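Local coordinates for protein phosphoserine aminotransferase SerC (Cytophaga hutchinsonii ATCC 33406, PDB 3FFR) that probably catalyses the pyridoxal-phosphate-dependent transamination between phosphoserine and 2-oxoglutarate in serine biosynthesis, as a class-V aminotransferase, at residues A[313-318]-A[323-328]. Residues are numbered along the deposited sequence; the frame is centred on the assembly and turned at random.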
loop_
_atom_site.group_PDB
_atom_site.type_symbol
_atom_site.label_atom_id
_atom_site.label_comp_id
_atom_site.label_asym_id
_atom_site.label_seq_id
_atom_site.Cartn_x
_atom_site.Cartn_y
_atom_site.Cartn_z
ATOM N N GLU A 313 -12.321 24.356 -20.113
ATOM C CA GLU A 313 -13.533 25.121 -20.459
ATOM C C GLU A 313 -14.760 24.236 -20.364
ATOM O O GLU A 313 -15.826 24.656 -19.908
ATOM C CB GLU A 313 -13.429 25.753 -21.831
ATOM C CG GLU A 313 -12.506 26.942 -21.850
ATOM C CD GLU A 313 -12.913 28.001 -20.823
ATOM O OE1 GLU A 313 -14.133 28.252 -20.673
ATOM O OE2 GLU A 313 -12.009 28.565 -20.162
ATOM N N ILE A 314 -14.598 22.989 -20.795
ATOM C CA ILE A 314 -15.689 22.030 -20.737
ATOM C C ILE A 314 -16.075 21.804 -19.276
ATOM O O ILE A 314 -17.253 21.792 -18.914
ATOM C CB ILE A 314 -15.304 20.669 -21.439
ATOM C CG1 ILE A 314 -15.122 20.881 -22.955
ATOM C CG2 ILE A 314 -16.359 19.595 -21.172
ATOM C CD1 ILE A 314 -14.384 19.723 -23.674
ATOM N N ASN A 315 -15.069 21.597 -18.441
ATOM C CA ASN A 315 -15.309 21.322 -17.028
ATOM C C ASN A 315 -15.898 22.540 -16.296
ATOM O O ASN A 315 -16.677 22.399 -15.361
ATOM C CB ASN A 315 -14.074 20.770 -16.325
ATOM C CG ASN A 315 -13.924 19.256 -16.574
ATOM O OD1 ASN A 315 -14.938 18.541 -16.613
ATOM N ND2 ASN A 315 -12.687 18.781 -16.744
ATOM N N LYS A 316 -15.559 23.721 -16.779
ATOM C CA LYS A 316 -16.102 24.965 -16.178
ATOM C C LYS A 316 -17.610 25.023 -16.455
ATOM O O LYS A 316 -18.408 25.388 -15.604
ATOM C CB LYS A 316 -15.389 26.208 -16.722
ATOM N N ILE A 317 -17.984 24.615 -17.661
ATOM C CA ILE A 317 -19.383 24.541 -18.078
ATOM C C ILE A 317 -20.147 23.458 -17.299
ATOM O O ILE A 317 -21.310 23.652 -16.909
ATOM C CB ILE A 317 -19.510 24.292 -19.617
ATOM C CG1 ILE A 317 -19.172 25.590 -20.360
ATOM C CG2 ILE A 317 -20.920 23.799 -19.974
ATOM C CD1 ILE A 317 -19.123 25.435 -21.861
ATOM N N LEU A 318 -19.469 22.335 -17.041
ATOM C CA LEU A 318 -20.084 21.204 -16.308
ATOM C C LEU A 318 -20.182 21.406 -14.799
ATOM O O LEU A 318 -21.026 20.809 -14.111
ATOM C CB LEU A 318 -19.292 19.907 -16.560
ATOM C CG LEU A 318 -19.257 19.301 -17.960
ATOM C CD1 LEU A 318 -18.397 18.042 -17.904
ATOM C CD2 LEU A 318 -20.675 18.993 -18.452
HETATM N N MSE A 323 -20.745 17.898 -12.293
HETATM C CA MSE A 323 -20.050 16.845 -13.047
HETATM C C MSE A 323 -18.692 17.329 -13.528
HETATM O O MSE A 323 -18.441 18.528 -13.657
HETATM C CB MSE A 323 -20.872 16.386 -14.255
HETATM C CG MSE A 323 -22.224 15.771 -13.869
HETATM SE SE MSE A 323 -23.245 15.145 -15.377
HETATM C CE MSE A 323 -23.704 16.866 -16.153
ATOM N N ALA A 324 -17.811 16.365 -13.752
ATOM C CA ALA A 324 -16.489 16.634 -14.333
ATOM C C ALA A 324 -16.019 15.427 -15.132
ATOM O O ALA A 324 -16.342 14.299 -14.794
ATOM C CB ALA A 324 -15.457 16.978 -13.251
ATOM N N VAL A 325 -15.301 15.702 -16.209
ATOM C CA VAL A 325 -14.669 14.668 -17.041
ATOM C C VAL A 325 -13.152 14.833 -16.917
ATOM O O VAL A 325 -12.652 15.860 -16.470
ATOM C CB VAL A 325 -15.100 14.751 -18.524
ATOM C CG1 VAL A 325 -16.618 14.660 -18.610
ATOM C CG2 VAL A 325 -14.582 16.008 -19.200
ATOM N N GLY A 326 -12.426 13.805 -17.307
ATOM C CA GLY A 326 -10.988 13.904 -17.300
ATOM C C GLY A 326 -10.479 14.629 -18.525
ATOM O O GLY A 326 -11.101 14.638 -19.582
ATOM N N ALA A 327 -9.336 15.272 -18.338
ATOM C CA ALA A 327 -8.569 15.823 -19.455
ATOM C C ALA A 327 -7.686 14.738 -20.033
ATOM O O ALA A 327 -7.434 13.702 -19.400
ATOM C CB ALA A 327 -7.698 16.982 -18.978
ATOM N N GLY A 328 -7.268 14.970 -21.268
ATOM C CA GLY A 328 -6.335 14.099 -21.942
ATOM C C GLY A 328 -5.078 13.895 -21.110
ATOM O O GLY A 328 -4.688 14.706 -20.272
HETATM O O HOH W 1 -16.556 20.411 -13.634
#
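Asn315 grips the backbone of Val325 with both ends of its carboxamide, so that one side chain of helix 311-318 completes a two-bond ring with the strand beside it. From CB the chain leaves with CG anti to the carbonyl carbon (chi1 -82°), which carries the amide across to the strand. Asn315 CG lies 3.6 Å from Val325 O. Asn315 OD1 accepts a nearly straight hydrogen bond (169°) from Val325 N, the donor slightly tilted from the carbonyl plane. The two atoms, Asn315 OD1 and Val325 N, are 2.9 Å apart. Asn315 OD1 also lies 3.4 Å from Ala324 CA. Asn315 ND2 returns a hydrogen bond to Val325 O, 2.9 Å away and close to the amide plane, fixing the flip of the amide. With an alanine here, Val325 N and Val325 O would probably lose both partners, leaving a gap beside the strand. One turn on, Leu318 CB packs 3.3 Å from Met323 O, while Leu318 CD1 meets Val325 CG1 at 3.9 Å, the two side chains crossing at about a right angle. A water donates to both Asn315 O and Met323 O, and a weak bond runs from Met323 N to Leu318 O. Helix and strand run nearly antiparallel (162°), joined by a four-residue connection; the strand belongs to the five-stranded mixed sheet, with the helix lying against it. Within that sheet strand 323-327 lies between strands 6-8 and 336-340. Ile337 of strand 336-340 touches both Ile314 and Val325, and helix 347-360 packs through Thr356 against Leu318 and selenomethionine Met323.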